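Local atomic coordinates of Lem22 (Legionella pneumophila subsp. pneumophila ATCC 43290, PDB entry 5WD9), a protein that is a Legionella effector of unknown biochemical activity, built as a small bundle of three helices and possibly acting by binding other proteins. Residues 28-39 against 74-85. Residues are numbered along the deposited sequence; the frame is centred on the assembly and turned at random. Where two conformers were deposited one is given.
Sequences LTAQLKFLENAH and MLELKDKCRDQI
C81 presses its thiol between L28, Q31, L32 and L35 of the facing helix, a knob in a four-residue hole. The thiol is swung away from its own amide N (chi1 -174°), which brings SG within 3.4 Å of L28 O and onto CB of L32. L35, buried and also touching A22 of helix 4-24, lays CD1 against the backbone of L77 at O, 3.7 Å away, while its CD2 meets L77 CB. Returning the interlock, L32 fits among K78, C81, R82 and I85: CD1 rests on R82 CG and CD2 on I85 CD1. The segments belong to helices 28-52 and 58-87 of a three-helix bundle, running antiparallel at 147° with their axes 9.6 Å apart; knobs-into-holes packing joins them. Toward H39 the packing turns to sulfur and methylene: in one of its two conformers M74 SD lies at the imidazole edge, 4.9 Å from the ring centroid, and K78 CE approaches H39 CD2 obliquely.

Both flanks are polar and wetter. On one, E36, bent at its second torsion, brings OE2 across to R82, whose NH2 donates at 2.7 Å in a salt bridge; NE adds a weak bond to the same oxygen. The acceptor lies near the guanidinium plane but is met from above the carboxylate plane, the two planes being 59° apart, and L32 CD2 covers one guanidinium face. K78 NZ stays beyond salt-bridge range of OE2 and is linked to it by water 2; R82, with K78 farther off, would probably favour the charged form of the E36 carboxylate. On the opposite flank, near L28, water 1 donates to both Q31 OE1 and Q84 OE1, joining the two amides, while L28 CD2 lies 3.5 Å from Q84 OE1.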
ATOM      1  N   LEU A  28       8.892  -4.990 -15.749  1.00 15.80           N
ATOM      2  CA  LEU A  28       7.710  -5.442 -15.028  1.00 14.60           C
ATOM      3  C   LEU A  28       8.097  -6.127 -13.730  1.00 14.79           C
ATOM      4  O   LEU A  28       7.394  -5.998 -12.724  1.00 12.07           O
ATOM      5  CB  LEU A  28       6.905  -6.388 -15.912  1.00 16.80           C
ATOM      6  CG  LEU A  28       6.299  -5.788 -17.180  1.00 17.31           C
ATOM      7  CD1 LEU A  28       5.643  -6.882 -18.002  1.00 19.39           C
ATOM      8  CD2 LEU A  28       5.294  -4.703 -16.835  1.00 21.28           C
ATOM      9  N   THR A  29       9.212  -6.860 -13.732  1.00 16.82           N
ATOM     10  CA  THR A  29       9.668  -7.536 -12.523  1.00 18.53           C
ATOM     11  C   THR A  29       9.951  -6.534 -11.412  1.00 13.66           C
ATOM     12  O   THR A  29       9.551  -6.739 -10.260  1.00 15.24           O
ATOM     13  CB  THR A  29      10.921  -8.360 -12.843  1.00 22.04           C
ATOM     14  OG1 THR A  29      10.570  -9.444 -13.712  1.00 30.41           O
ATOM     15  CG2 THR A  29      11.551  -8.913 -11.573  1.00 22.64           C
ATOM     16  N   ALA A  30      10.615  -5.429 -11.741  1.00 13.56           N
ATOM     17  CA  ALA A  30      10.940  -4.441 -10.724  1.00 15.74           C
ATOM     18  C   ALA A  30       9.687  -3.721 -10.253  1.00 11.18           C
ATOM     19  O   ALA A  30       9.527  -3.443  -9.060  1.00 11.85           O
ATOM     20  CB  ALA A  30      11.955  -3.442 -11.279  1.00 18.30           C
ATOM     21  N   GLN A  31       8.784  -3.413 -11.185  1.00 11.28           N
ATOM     22  CA  GLN A  31       7.528  -2.789 -10.810  1.00  9.57           C
ATOM     23  C   GLN A  31       6.755  -3.683  -9.863  1.00  9.76           C
ATOM     24  O   GLN A  31       6.237  -3.223  -8.842  1.00 10.19           O
ATOM     25  CB  GLN A  31       6.707  -2.542 -12.073  1.00 13.40           C
ATOM     26  CG  GLN A  31       5.405  -1.842 -11.802  1.00 20.56           C
ATOM     27  CD  GLN A  31       4.562  -1.660 -13.040  1.00 28.69           C
ATOM     28  OE1 GLN A  31       4.960  -2.043 -14.143  1.00 26.26           O
ATOM     29  NE2 GLN A  31       3.381  -1.073 -12.864  1.00 30.15           N
ATOM     30  N   LEU A  32       6.697  -4.981 -10.177  1.00 11.04           N
ATOM     31  CA  LEU A  32       5.954  -5.909  -9.342  1.00 11.32           C
ATOM     32  C   LEU A  32       6.535  -5.986  -7.943  1.00  9.46           C
ATOM     33  O   LEU A  32       5.783  -6.045  -6.968  1.00  9.40           O
ATOM     34  CB  LEU A  32       5.909  -7.299  -9.973  1.00 13.75           C
ATOM     35  CG  LEU A  32       5.016  -8.281  -9.199  1.00 12.50           C
ATOM     36  CD1 LEU A  32       3.575  -7.782  -9.086  1.00 14.48           C
ATOM     37  CD2 LEU A  32       5.072  -9.671  -9.823  1.00 15.71           C
ATOM     38  N   LYS A  33       7.862  -5.959  -7.815  1.00  9.50           N
ATOM     39  CA  LYS A  33       8.447  -6.058  -6.489  1.00  9.61           C
ATOM     40  C   LYS A  33       8.033  -4.873  -5.623  1.00  9.20           C
ATOM     41  O   LYS A  33       7.684  -5.052  -4.454  1.00  8.67           O
ATOM     42  CB  LYS A  33       9.967  -6.152  -6.585  1.00 13.72           C
ATOM     43  CG  LYS A  33      10.627  -6.362  -5.233  1.00 25.96           C
ATOM     44  CD  LYS A  33      10.583  -7.833  -4.819  1.00 37.91           C
ATOM     45  CE  LYS A  33       9.986  -8.012  -3.420  1.00 38.72           C
ATOM     46  NZ  LYS A  33       8.551  -7.602  -3.339  1.00 32.16           N
ATOM     47  N   PHE A  34       8.043  -3.659  -6.176  1.00  7.55           N
ATOM     48  CA  PHE A  34       7.631  -2.492  -5.395  1.00  6.68           C
ATOM     49  C   PHE A  34       6.154  -2.568  -5.031  1.00  6.09           C
ATOM     50  O   PHE A  34       5.766  -2.254  -3.894  1.00  5.82           O
ATOM     51  CB  PHE A  34       7.914  -1.208  -6.177  1.00  7.62           C
ATOM     52  CG  PHE A  34       9.369  -0.871  -6.285  1.00 10.26           C
ATOM     53  CD1 PHE A  34      10.136  -0.667  -5.142  1.00 10.96           C
ATOM     54  CD2 PHE A  34       9.979  -0.757  -7.527  1.00 11.29           C
ATOM     55  CE1 PHE A  34      11.477  -0.357  -5.232  1.00 13.51           C
ATOM     56  CE2 PHE A  34      11.322  -0.442  -7.621  1.00 17.27           C
ATOM     57  CZ  PHE A  34      12.065  -0.237  -6.472  1.00 15.25           C
ATOM     58  N   LEU A  35       5.311  -2.969  -5.985  1.00  6.60           N
ATOM     59  CA  LEU A  35       3.883  -3.070  -5.709  1.00  6.65           C
ATOM     60  C   LEU A  35       3.595  -4.151  -4.682  1.00  6.63           C
ATOM     61  O   LEU A  35       2.743  -3.968  -3.801  1.00  7.27           O
ATOM     62  CB  LEU A  35       3.123  -3.319  -7.013  1.00  8.45           C
ATOM     63  CG  LEU A  35       3.190  -2.139  -7.990  1.00  7.93           C
ATOM     64  CD1 LEU A  35       2.609  -2.559  -9.333  1.00  9.31           C
ATOM     65  CD2 LEU A  35       2.446  -0.936  -7.443  1.00  9.86           C
ATOM     66  N   GLU A  36       4.298  -5.282  -4.767  1.00  7.29           N
ATOM     67  CA  GLU A  36       4.096  -6.333  -3.781  1.00  7.60           C
ATOM     68  C   GLU A  36       4.582  -5.898  -2.414  1.00  7.18           C
ATOM     69  O   GLU A  36       3.997  -6.297  -1.405  1.00  6.89           O
ATOM     70  CB  GLU A  36       4.756  -7.636  -4.233  1.00  9.63           C
ATOM     71  CG  GLU A  36       3.960  -8.377  -5.321  1.00 14.85           C
ATOM     72  CD  GLU A  36       2.551  -8.834  -4.901  1.00 19.47           C
ATOM     73  OE1 GLU A  36       2.155  -8.690  -3.719  1.00 19.57           O
ATOM     74  OE2 GLU A  36       1.817  -9.343  -5.777  1.00 22.47           O
ATOM     75  N   ASN A  37       5.639  -5.086  -2.347  1.00  6.76           N
ATOM     76  CA  ASN A  37       6.062  -4.542  -1.059  1.00  7.01           C
ATOM     77  C   ASN A  37       4.959  -3.696  -0.448  1.00  6.17           C
ATOM     78  O   ASN A  37       4.654  -3.829   0.740  1.00  5.57           O
ATOM     79  CB  ASN A  37       7.311  -3.682  -1.222  1.00  7.99           C
ATOM     80  CG  ASN A  37       8.558  -4.482  -1.435  1.00 10.58           C
ATOM     81  OD1 ASN A  37       8.616  -5.690  -1.188  1.00 12.78           O
ATOM     82  ND2 ASN A  37       9.579  -3.802  -1.913  1.00 11.05           N
ATOM     83  N   ALA A  38       4.355  -2.811  -1.246  1.00  6.34           N
ATOM     84  CA  ALA A  38       3.226  -2.026  -0.752  1.00  5.78           C
ATOM     85  C   ALA A  38       2.109  -2.939  -0.278  1.00  6.53           C
ATOM     86  O   ALA A  38       1.496  -2.702   0.769  1.00  6.26           O
ATOM     87  CB  ALA A  38       2.703  -1.096  -1.847  1.00  5.59           C
ATOM     88  N   HIS A  39       1.843  -4.004  -1.022  1.00  5.75           N
ATOM     89  CA  HIS A  39       0.786  -4.934  -0.662  1.00  5.99           C
ATOM     90  C   HIS A  39       1.086  -5.622   0.661  1.00  5.32           C
ATOM     91  O   HIS A  39       0.217  -5.709   1.545  1.00  5.88           O
ATOM     92  CB  HIS A  39       0.639  -5.970  -1.778  1.00  7.44           C
ATOM     93  CG  HIS A  39      -0.530  -6.878  -1.599  1.00  8.93           C
ATOM     94  ND1 HIS A  39      -0.537  -7.923  -0.705  1.00 14.72           N
ATOM     95  CD2 HIS A  39      -1.757  -6.866  -2.175  1.00 15.37           C
ATOM     96  CE1 HIS A  39      -1.712  -8.533  -0.754  1.00 12.38           C
ATOM     97  NE2 HIS A  39      -2.468  -7.907  -1.637  1.00 15.71           N
ATOM     98  N   MET A  74      -2.914   0.754  -5.639  1.00  7.89           N
ATOM     99  CA  MET A  74      -2.007  -0.388  -5.684  0.66  6.57           C
ATOM    100  C   MET A  74      -2.680  -1.603  -6.303  1.00  7.46           C
ATOM    101  O   MET A  74      -2.067  -2.319  -7.103  1.00  6.36           O
ATOM    102  CB  MET A  74      -1.524  -0.712  -4.270  0.66  8.79           C
ATOM    103  CG  MET A  74      -0.589  -1.913  -4.181  0.66  8.42           C
ATOM    104  SD  MET A  74      -1.429  -3.498  -3.983  0.66  8.92           S
ATOM    105  CE  MET A  74      -2.223  -3.251  -2.390  0.66 10.48           C
ATOM    106  N   LEU A  75      -3.942  -1.860  -5.938  1.00  6.17           N
ATOM    107  CA  LEU A  75      -4.636  -3.025  -6.477  1.00  6.78           C
ATOM    108  C   LEU A  75      -4.706  -2.959  -7.993  1.00  7.34           C
ATOM    109  O   LEU A  75      -4.449  -3.955  -8.677  1.00  7.78           O
ATOM    110  CB  LEU A  75      -6.042  -3.118  -5.890  1.00  9.42           C
ATOM    111  CG  LEU A  75      -6.209  -3.549  -4.441  1.00  9.18           C
ATOM    112  CD1 LEU A  75      -7.697  -3.595  -4.143  1.00 13.23           C
ATOM    113  CD2 LEU A  75      -5.525  -4.876  -4.182  1.00 11.43           C
ATOM    114  N   GLU A  76      -5.022  -1.786  -8.542  1.00  7.28           N
ATOM    115  CA  GLU A  76      -5.102  -1.699  -9.992  0.51  9.15           C
ATOM    116  C   GLU A  76      -3.731  -1.794 -10.644  1.00  8.12           C
ATOM    117  O   GLU A  76      -3.576  -2.487 -11.651  1.00  9.67           O
ATOM    118  CB  GLU A  76      -5.835  -0.446 -10.452  0.51 11.32           C
ATOM    119  CG  GLU A  76      -5.899  -0.418 -11.965  0.51 11.50           C
ATOM    120  CD  GLU A  76      -6.983   0.469 -12.505  0.51 19.01           C
ATOM    121  OE1 GLU A  76      -7.544   1.262 -11.722  0.51 22.35           O
ATOM    122  OE2 GLU A  76      -7.273   0.363 -13.715  0.51 18.47           O
ATOM    123  N   LEU A  77      -2.719  -1.121 -10.092  1.00  7.43           N
ATOM    124  CA  LEU A  77      -1.392  -1.214 -10.688  1.00  8.21           C
ATOM    125  C   LEU A  77      -0.848  -2.633 -10.619  1.00  7.32           C
ATOM    126  O   LEU A  77      -0.229  -3.114 -11.575  1.00  7.90           O
ATOM    127  CB  LEU A  77      -0.419  -0.265  -9.999  1.00  8.19           C
ATOM    128  CG  LEU A  77      -0.735   1.223 -10.123  1.00 10.14           C
ATOM    129  CD1 LEU A  77       0.119   2.003  -9.144  1.00 10.80           C
ATOM    130  CD2 LEU A  77      -0.475   1.711 -11.524  1.00 13.38           C
ATOM    131  N   LYS A  78      -1.040  -3.306  -9.479  1.00  7.23           N
ATOM    132  CA  LYS A  78      -0.547  -4.668  -9.312  1.00  7.67           C
ATOM    133  C   LYS A  78      -1.222  -5.606 -10.292  1.00  7.02           C
ATOM    134  O   LYS A  78      -0.573  -6.472 -10.884  1.00  8.41           O
ATOM    135  CB  LYS A  78      -0.784  -5.116  -7.869  1.00  9.76           C
ATOM    136  CG  LYS A  78      -0.083  -6.411  -7.491  1.00 12.32           C
ATOM    137  CD  LYS A  78      -0.206  -6.683  -5.991  1.00 15.31           C
ATOM    138  CE  LYS A  78      -1.660  -6.862  -5.581  1.00 20.70           C
ATOM    139  NZ  LYS A  78      -2.141  -8.239  -5.906  1.00 23.16           N
ATOM    140  N   ASP A  79      -2.528  -5.438 -10.483  1.00  8.19           N
ATOM    141  CA  ASP A  79      -3.241  -6.305 -11.401  1.00  9.12           C
ATOM    142  C   ASP A  79      -2.740  -6.105 -12.822  1.00  9.12           C
ATOM    143  O   ASP A  79      -2.498  -7.073 -13.548  1.00 10.32           O
ATOM    144  CB  ASP A  79      -4.727  -5.989 -11.302  1.00  9.05           C
ATOM    145  CG  ASP A  79      -5.568  -6.897 -12.131  1.00 17.39           C
ATOM    146  OD1 ASP A  79      -5.612  -8.100 -11.796  1.00 18.47           O
ATOM    147  OD2 ASP A  79      -6.214  -6.405 -13.076  1.00 18.60           O
ATOM    148  N   LYS A  80      -2.575  -4.850 -13.239  1.00  9.67           N
ATOM    149  CA  LYS A  80      -2.079  -4.588 -14.586  0.60 11.07           C
ATOM    150  C   LYS A  80      -0.676  -5.150 -14.771  1.00 10.76           C
ATOM    151  O   LYS A  80      -0.368  -5.762 -15.803  1.00 11.69           O
ATOM    152  CB  LYS A  80      -2.089  -3.082 -14.857  0.60 14.70           C
ATOM    153  CG  LYS A  80      -3.471  -2.452 -14.828  0.60 20.71           C
ATOM    154  CD  LYS A  80      -4.222  -2.708 -16.112  0.60 28.50           C
ATOM    155  CE  LYS A  80      -5.719  -2.736 -15.882  0.60 30.30           C
ATOM    156  NZ  LYS A  80      -6.431  -3.199 -17.102  0.60 35.58           N
ATOM    157  N   CYS A  81       0.195  -4.956 -13.781  1.00  9.78           N
ATOM    158  CA  CYS A  81       1.547  -5.480 -13.865  1.00 11.57           C
ATOM    159  C   CYS A  81       1.552  -6.999 -13.994  1.00 10.81           C
ATOM    160  O   CYS A  81       2.203  -7.556 -14.882  1.00 11.39           O
ATOM    161  CB  CYS A  81       2.299  -5.046 -12.617  1.00 10.24           C
ATOM    162  SG  CYS A  81       4.024  -5.482 -12.649  1.00 13.10           S
ATOM    163  N   ARG A  82       0.826  -7.690 -13.113  1.00 11.20           N
ATOM    164  CA  ARG A  82       0.806  -9.151 -13.161  1.00 11.89           C
ATOM    165  C   ARG A  82       0.190  -9.656 -14.461  1.00 12.33           C
ATOM    166  O   ARG A  82       0.646 -10.663 -15.021  1.00 12.58           O
ATOM    167  CB  ARG A  82       0.034  -9.693 -11.958  1.00 12.62           C
ATOM    168  CG  ARG A  82       0.783  -9.648 -10.648  1.00 18.12           C
ATOM    169  CD  ARG A  82       0.142 -10.582  -9.634  1.00 27.68           C
ATOM    170  NE  ARG A  82       0.929 -10.689  -8.407  1.00 35.32           N
ATOM    171  CZ  ARG A  82       1.975 -11.496  -8.251  1.00 38.31           C
ATOM    172  NH1 ARG A  82       2.374 -12.278  -9.247  1.00 40.52           N
ATOM    173  NH2 ARG A  82       2.629 -11.521  -7.095  1.00 40.88           N
ATOM    174  N   ASP A  83      -0.847  -8.972 -14.956  1.00 11.13           N
ATOM    175  CA  ASP A  83      -1.449  -9.351 -16.235  1.00 10.88           C
ATOM    176  C   ASP A  83      -0.424  -9.279 -17.351  1.00 11.82           C
ATOM    177  O   ASP A  83      -0.353 -10.173 -18.202  1.00 14.89           O
ATOM    178  CB  ASP A  83      -2.600  -8.411 -16.587  1.00 13.97           C
ATOM    179  CG  ASP A  83      -3.865  -8.694 -15.818  1.00 17.69           C
ATOM    180  OD1 ASP A  83      -3.958  -9.731 -15.135  1.00 17.20           O
ATOM    181  OD2 ASP A  83      -4.763  -7.840 -15.895  1.00 19.42           O
ATOM    182  N   GLN A  84       0.372  -8.208 -17.371  1.00 15.90           N
ATOM    183  CA  GLN A  84       1.379  -8.031 -18.409  1.00 16.58           C
ATOM    184  C   GLN A  84       2.478  -9.073 -18.281  1.00 16.83           C
ATOM    185  O   GLN A  84       2.961  -9.595 -19.288  1.00 17.59           O
ATOM    186  CB  GLN A  84       1.970  -6.629 -18.294  1.00 17.73           C
ATOM    187  CG  GLN A  84       1.075  -5.529 -18.806  1.00 25.21           C
ATOM    188  CD  GLN A  84       1.855  -4.279 -19.134  1.00 36.90           C
ATOM    189  OE1 GLN A  84       2.339  -3.588 -18.237  1.00 40.87           O
ATOM    190  NE2 GLN A  84       1.999  -3.987 -20.423  1.00 39.70           N
ATOM    191  N   ILE A  85       2.878  -9.398 -17.055  1.00 16.22           N
ATOM    192  CA  ILE A  85       3.876 -10.444 -16.858  1.00 16.42           C
ATOM    193  C   ILE A  85       3.363 -11.772 -17.398  1.00 16.92           C
ATOM    194  O   ILE A  85       4.072 -12.491 -18.115  1.00 17.58           O
ATOM    195  CB  ILE A  85       4.260 -10.535 -15.371  1.00 15.62           C
ATOM    196  CG1 ILE A  85       5.069  -9.299 -14.972  1.00 16.63           C
ATOM    197  CG2 ILE A  85       5.057 -11.808 -15.092  1.00 18.95           C
ATOM    198  CD1 ILE A  85       5.351  -9.203 -13.481  1.00 19.35           C
TER
HETATM  199  O   HOH W   1       2.553  -2.389 -15.614  1.00 27.50           O
HETATM  200  O   HOH W   2      -0.572 -10.620  -4.928  1.00 49.38           O